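Side-chain contacts in putative hydrolase (Chloroflexus aurantiacus J-10-fl, PDB 3CMN), which is probably a zincin-like metallopeptidase, a largely helical hydrolase whose substrate is not established: residues A[131-136]-A[298-303]; A[137-142]-A[291-296]. All blocks are in the same frame, centred on the assembly; numbering follows the deposited sequence.

Interaction 1: residues A[131-136]-A[298-303]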
loop_
_atom_site.group_PDB
_atom_site.type_symbol
_atom_site.label_atom_id
_atom_site.label_comp_id
_atom_site.label_asym_id
_atom_site.label_seq_id
_atom_site.Cartn_x
_atom_site.Cartn_y
_atom_site.Cartn_z
ATOM N N LEU A 131 -5.949 -15.210 4.159
ATOM C CA LEU A 131 -6.724 -13.992 4.023
ATOM C C LEU A 131 -7.368 -13.582 5.359
ATOM O O LEU A 131 -7.403 -12.393 5.699
ATOM C CB LEU A 131 -7.794 -14.188 2.952
ATOM C CG LEU A 131 -8.725 -13.008 2.680
ATOM C CD1 LEU A 131 -7.922 -11.797 2.171
ATOM C CD2 LEU A 131 -9.763 -13.440 1.662
ATOM N N GLY A 132 -7.871 -14.561 6.110
ATOM C CA GLY A 132 -8.478 -14.267 7.397
ATOM C C GLY A 132 -7.410 -13.706 8.315
ATOM O O GLY A 132 -7.667 -12.842 9.161
ATOM N N TYR A 133 -6.191 -14.200 8.139
ATOM C CA TYR A 133 -5.083 -13.725 8.935
ATOM C C TYR A 133 -4.797 -12.268 8.578
ATOM O O TYR A 133 -4.567 -11.441 9.456
ATOM C CB TYR A 133 -3.840 -14.567 8.670
ATOM C CG TYR A 133 -2.653 -14.087 9.453
ATOM C CD1 TYR A 133 -2.579 -14.286 10.831
ATOM C CD2 TYR A 133 -1.631 -13.375 8.831
ATOM C CE1 TYR A 133 -1.517 -13.782 11.573
ATOM C CE2 TYR A 133 -0.567 -12.864 9.559
ATOM C CZ TYR A 133 -0.514 -13.070 10.932
ATOM O OH TYR A 133 0.527 -12.551 11.674
ATOM N N LEU A 134 -4.796 -11.966 7.280
ATOM C CA LEU A 134 -4.558 -10.608 6.803
ATOM C C LEU A 134 -5.606 -9.662 7.378
ATOM O O LEU A 134 -5.289 -8.533 7.731
ATOM C CB LEU A 134 -4.600 -10.565 5.272
ATOM C CG LEU A 134 -3.372 -11.117 4.539
ATOM C CD1 LEU A 134 -3.633 -11.098 3.043
ATOM C CD2 LEU A 134 -2.115 -10.292 4.886
ATOM N N ALA A 135 -6.843 -10.145 7.496
ATOM C CA ALA A 135 -7.941 -9.345 8.030
ATOM C C ALA A 135 -7.729 -8.820 9.459
ATOM O O ALA A 135 -8.333 -7.818 9.852
ATOM C CB ALA A 135 -9.252 -10.124 7.951
ATOM N N GLN A 136 -6.880 -9.472 10.240
ATOM C CA GLN A 136 -6.645 -8.997 11.599
ATOM C C GLN A 136 -5.394 -8.162 11.714
ATOM O O GLN A 136 -4.982 -7.784 12.806
ATOM C CB GLN A 136 -6.554 -10.156 12.585
ATOM C CG GLN A 136 -6.159 -11.474 12.016
ATOM C CD GLN A 136 -6.025 -12.526 13.093
ATOM O OE1 GLN A 136 -5.096 -12.483 13.906
ATOM N NE2 GLN A 136 -6.961 -13.473 13.120
ATOM N N THR A 298 5.409 -5.054 5.041
ATOM C CA THR A 298 6.205 -5.345 3.863
ATOM C C THR A 298 6.260 -6.842 3.593
ATOM O O THR A 298 6.139 -7.285 2.454
ATOM C CB THR A 298 7.630 -4.796 4.048
ATOM O OG1 THR A 298 7.583 -3.368 3.976
ATOM C CG2 THR A 298 8.569 -5.334 2.982
ATOM N N MET A 299 6.432 -7.623 4.650
ATOM C CA MET A 299 6.510 -9.067 4.504
ATOM C C MET A 299 5.186 -9.642 4.020
ATOM O O MET A 299 5.162 -10.512 3.151
ATOM C CB MET A 299 6.917 -9.710 5.832
ATOM C CG MET A 299 8.282 -9.258 6.318
ATOM S SD MET A 299 8.799 -10.032 7.867
ATOM C CE MET A 299 7.615 -9.319 9.020
ATOM N N LEU A 300 4.087 -9.152 4.577
ATOM C CA LEU A 300 2.773 -9.639 4.184
ATOM C C LEU A 300 2.402 -9.172 2.775
ATOM O O LEU A 300 1.704 -9.874 2.044
ATOM C CB LEU A 300 1.715 -9.184 5.196
ATOM C CG LEU A 300 1.870 -9.662 6.653
ATOM C CD1 LEU A 300 0.857 -8.931 7.522
ATOM C CD2 LEU A 300 1.672 -11.181 6.764
ATOM N N ASP A 301 2.862 -7.985 2.391
ATOM C CA ASP A 301 2.581 -7.481 1.050
ATOM C C ASP A 301 3.310 -8.377 0.047
ATOM O O ASP A 301 2.808 -8.690 -1.028
ATOM C CB ASP A 301 3.045 -6.032 0.913
ATOM C CG ASP A 301 2.540 -5.381 -0.356
ATOM O OD1 ASP A 301 1.482 -5.804 -0.879
ATOM O OD2 ASP A 301 3.192 -4.428 -0.825
ATOM N N GLN A 302 4.502 -8.799 0.424
ATOM C CA GLN A 302 5.292 -9.675 -0.413
ATOM C C GLN A 302 4.628 -11.056 -0.496
ATOM O O GLN A 302 4.537 -11.658 -1.575
ATOM C CB GLN A 302 6.677 -9.807 0.187
ATOM C CG GLN A 302 7.593 -10.671 -0.616
ATOM C CD GLN A 302 8.943 -10.768 0.028
ATOM O OE1 GLN A 302 9.432 -11.859 0.296
ATOM N NE2 GLN A 302 9.554 -9.621 0.296
ATOM N N MET A 303 4.178 -11.543 0.664
ATOM C CA MET A 303 3.495 -12.829 0.790
ATOM C C MET A 303 2.348 -12.916 -0.210
ATOM O O MET A 303 2.154 -13.953 -0.850
ATOM C CB MET A 303 2.954 -12.993 2.224
ATOM C CG MET A 303 2.155 -14.284 2.525
ATOM S SD MET A 303 0.460 -14.435 1.863
ATOM C CE MET A 303 -0.457 -13.383 2.962
#
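Leu134 is the side chain around which this contact gathers, touching both Leu300 and Met303 of the 298-303 helix segment. Its CD2 branch runs past Leu300 in the opposite sense and rests 4.0 Å from Leu300 CB, while its CD1 methyl meets Met303 tip to tip, 3.9 Å from Met303 CE. Met303 comes to this meeting by a folded route: CG stands opposite the backbone N, and bends at chi2 (-74°) and chi3 (-76°) then bring the terminal methyl round to sit against both leucine branches, with Leu134 CD2 4.0 Å from Met303 CE. This is the close-packed, apolar half of the contact, centred on the buried Leu134. Helices 120-135 and 283-307 serve here as an example of antiparallel helices that meet through long side chains rather than through their backbones: the short segments run at 152° to each other with axes 12.0 Å apart at closest approach. At such a spacing the backbones do not touch, and leucine, methionine and tyrosine side chains span the gap; they bury only 166 Å², with no hydrogen bond across. The looser half belongs to Tyr133, which is partly exposed. Its ring crosses Leu300 at about a right angle and offers an edge, with Leu300 CD2 close to the ring plane and 4.0 Å from Tyr133 CE2. The phenol oxygen takes no part in this apolar meeting and is hydrogen-bonded instead to Arg137 NH1, just beyond the helix end. On the far side of helix 120-135, Leu131 points away from the contact and packs on Trp82 and Leu83 of helix 79-92, while Asp301, likewise turned away from the contact, is hydrogen-bonded through OD2 to Ser145.

Interaction 2: residues A[137-142]-A[291-296]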
loop_
_atom_site.group_PDB
_atom_site.type_symbol
_atom_site.label_atom_id
_atom_site.label_comp_id
_atom_site.label_asym_id
_atom_site.label_seq_id
_atom_site.Cartn_x
_atom_site.Cartn_y
_atom_site.Cartn_z
ATOM N N ARG A 137 -4.798 -7.854 10.572
ATOM C CA ARG A 137 -3.583 -7.078 10.572
ATOM C C ARG A 137 -3.654 -5.843 9.682
ATOM O O ARG A 137 -3.011 -4.833 9.962
ATOM C CB ARG A 137 -2.428 -7.992 10.179
ATOM C CG ARG A 137 -2.333 -9.216 11.096
ATOM C CD ARG A 137 -0.932 -9.736 11.117
ATOM N NE ARG A 137 -0.012 -8.604 11.103
ATOM C CZ ARG A 137 1.305 -8.695 10.938
ATOM N NH1 ARG A 137 1.891 -9.883 10.772
ATOM N NH2 ARG A 137 2.037 -7.587 10.921
ATOM N N VAL A 138 -4.455 -5.907 8.627
ATOM C CA VAL A 138 -4.579 -4.774 7.726
ATOM C C VAL A 138 -5.192 -3.586 8.469
ATOM O O VAL A 138 -6.119 -3.725 9.280
ATOM C CB VAL A 138 -5.443 -5.121 6.488
ATOM C CG1 VAL A 138 -6.912 -5.275 6.892
ATOM C CG2 VAL A 138 -5.292 -4.047 5.436
ATOM N N LEU A 139 -4.655 -2.410 8.184
ATOM C CA LEU A 139 -5.111 -1.187 8.818
ATOM C C LEU A 139 -5.926 -0.308 7.881
ATOM O O LEU A 139 -6.859 0.353 8.316
ATOM C CB LEU A 139 -3.904 -0.414 9.364
ATOM C CG LEU A 139 -3.386 -0.616 10.806
ATOM C CD1 LEU A 139 -3.757 -1.968 11.392
ATOM C CD2 LEU A 139 -1.872 -0.412 10.786
ATOM N N GLY A 140 -5.594 -0.318 6.596
ATOM C CA GLY A 140 -6.331 0.507 5.652
ATOM C C GLY A 140 -6.206 0.164 4.175
ATOM O O GLY A 140 -5.642 -0.857 3.794
ATOM N N GLN A 141 -6.731 1.058 3.345
ATOM C CA GLN A 141 -6.754 0.910 1.897
ATOM C C GLN A 141 -5.525 0.431 1.127
ATOM O O GLN A 141 -5.632 -0.461 0.286
ATOM C CB GLN A 141 -7.214 2.222 1.262
ATOM C CG GLN A 141 -8.702 2.469 1.358
ATOM C CD GLN A 141 -9.370 2.554 -0.005
ATOM O OE1 GLN A 141 -10.584 2.643 -0.101
ATOM N NE2 GLN A 141 -8.573 2.528 -1.063
ATOM N N TYR A 142 -4.367 1.015 1.393
ATOM C CA TYR A 142 -3.173 0.656 0.631
ATOM C C TYR A 142 -2.114 -0.185 1.322
ATOM O O TYR A 142 -0.924 0.029 1.123
ATOM C CB TYR A 142 -2.535 1.939 0.078
ATOM C CG TYR A 142 -3.478 2.720 -0.824
ATOM C CD1 TYR A 142 -4.410 3.615 -0.295
ATOM C CD2 TYR A 142 -3.494 2.492 -2.202
ATOM C CE1 TYR A 142 -5.343 4.256 -1.117
ATOM C CE2 TYR A 142 -4.415 3.123 -3.030
ATOM C CZ TYR A 142 -5.339 3.997 -2.487
ATOM O OH TYR A 142 -6.270 4.576 -3.320
ATOM N N ALA A 291 7.891 1.191 13.605
ATOM C CA ALA A 291 8.973 0.579 12.838
ATOM C C ALA A 291 8.784 -0.916 12.540
ATOM O O ALA A 291 8.871 -1.341 11.381
ATOM C CB ALA A 291 10.300 0.800 13.554
ATOM N N GLN A 292 8.529 -1.711 13.574
ATOM C CA GLN A 292 8.358 -3.147 13.376
ATOM C C GLN A 292 7.083 -3.498 12.612
ATOM O O GLN A 292 7.048 -4.487 11.880
ATOM C CB GLN A 292 8.373 -3.897 14.718
ATOM C CG GLN A 292 8.257 -5.413 14.545
ATOM C CD GLN A 292 8.236 -6.181 15.854
ATOM O OE1 GLN A 292 9.190 -6.136 16.633
ATOM N NE2 GLN A 292 7.143 -6.899 16.101
ATOM N N ARG A 293 6.037 -2.698 12.788
ATOM C CA ARG A 293 4.769 -2.937 12.101
ATOM C C ARG A 293 4.913 -2.669 10.599
ATOM O O ARG A 293 4.154 -3.197 9.786
ATOM C CB ARG A 293 3.675 -2.041 12.683
ATOM C CG ARG A 293 2.290 -2.270 12.088
ATOM C CD ARG A 293 1.732 -3.639 12.463
ATOM N NE ARG A 293 0.304 -3.723 12.176
ATOM C CZ ARG A 293 -0.508 -4.615 12.731
ATOM N NH1 ARG A 293 -0.023 -5.499 13.592
ATOM N NH2 ARG A 293 -1.807 -4.604 12.457
ATOM N N GLN A 294 5.894 -1.845 10.242
ATOM C CA GLN A 294 6.164 -1.526 8.844
ATOM C C GLN A 294 6.921 -2.696 8.202
ATOM O O GLN A 294 6.666 -3.054 7.053
ATOM C CB GLN A 294 7.001 -0.250 8.748
ATOM C CG GLN A 294 6.298 1.003 9.248
ATOM C CD GLN A 294 7.228 2.206 9.337
ATOM O OE1 GLN A 294 8.231 2.184 10.055
ATOM N NE2 GLN A 294 6.894 3.262 8.609
ATOM N N ARG A 295 7.853 -3.281 8.951
ATOM C CA ARG A 295 8.627 -4.427 8.479
ATOM C C ARG A 295 7.634 -5.549 8.218
ATOM O O ARG A 295 7.752 -6.308 7.255
ATOM C CB ARG A 295 9.612 -4.898 9.555
ATOM C CG ARG A 295 10.542 -3.815 10.081
ATOM C CD ARG A 295 11.219 -4.245 11.388
ATOM N NE ARG A 295 12.067 -3.191 11.949
ATOM C CZ ARG A 295 13.105 -2.648 11.310
ATOM N NH1 ARG A 295 13.434 -3.055 10.085
ATOM N NH2 ARG A 295 13.815 -1.690 11.895
ATOM N N GLN A 296 6.651 -5.642 9.104
ATOM C CA GLN A 296 5.617 -6.658 9.003
ATOM C C GLN A 296 4.738 -6.473 7.769
ATOM O O GLN A 296 4.482 -7.437 7.049
ATOM C CB GLN A 296 4.751 -6.638 10.262
ATOM C CG GLN A 296 5.480 -7.110 11.506
ATOM C CD GLN A 296 4.608 -7.090 12.741
ATOM O OE1 GLN A 296 4.324 -6.032 13.307
ATOM N NE2 GLN A 296 4.166 -8.260 13.160
#
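The side chain of Arg137 crosses that of Gln296 at about a right angle, the edge of its guanidinium turned to the CB of that residue. The modelled separation of 2.9 Å from Arg137 NH2 to Gln296 CB is too short to be trusted in detail. The guanidinium and amide planes stand 47° apart, and Arg137 NH2 lies 3.2 Å from Gln296 NE2, two donors as modelled, and not a hydrogen bond. Arg137 NH1 finds its partner in Tyr133 OH, whereas the buried Arg137 NE has none in the model. Arg293 reaches the same loop from the helix: with CG opposite its backbone N and a bend at chi2 (67°), the chain swings its NH2 to 2.8 Å from Arg137 O. The edge of this guanidinium meets Leu139, whose CD1 lies 3.4 Å from Arg293 NH2. Arg137 NH2 stands over one face of Arg293, 4.0 Å from Arg293 NH1, and the two like charges probably disfavour each other somewhat. An alanine at Arg293 is likely to open a gap beside Leu139 and deprive the Arg137 carbonyl of its charged neighbour. Leu139 also packs on helix 160-169, and two residues on, Gln141 N makes a weak hydrogen bond to Glu185 OE2. Glu185 belongs to an HExxH sequence on helix 174-193, consistent with the active-site helix of a zincin, here without bound metal.

How the interactions relate
Following the chain from the N terminus, the end of helix 120-135 is the first part used, and it leads into the loop 137-142, so the first halves of both contacts are consecutive. The chain then passes through the strand 155-158 and the long helices that follow before helix 283-307 returns with the two second halves in reverse order. Interaction 2 therefore closes an inner loop, nested inside the larger one closed by interaction 1. Their centres are 9 Å apart, and they meet where Leu300 CD1 lies 3.5 Å from Arg137 CZ. Together they join helix 283-307 to the end of helix 120-135 and to the loop leading away from it.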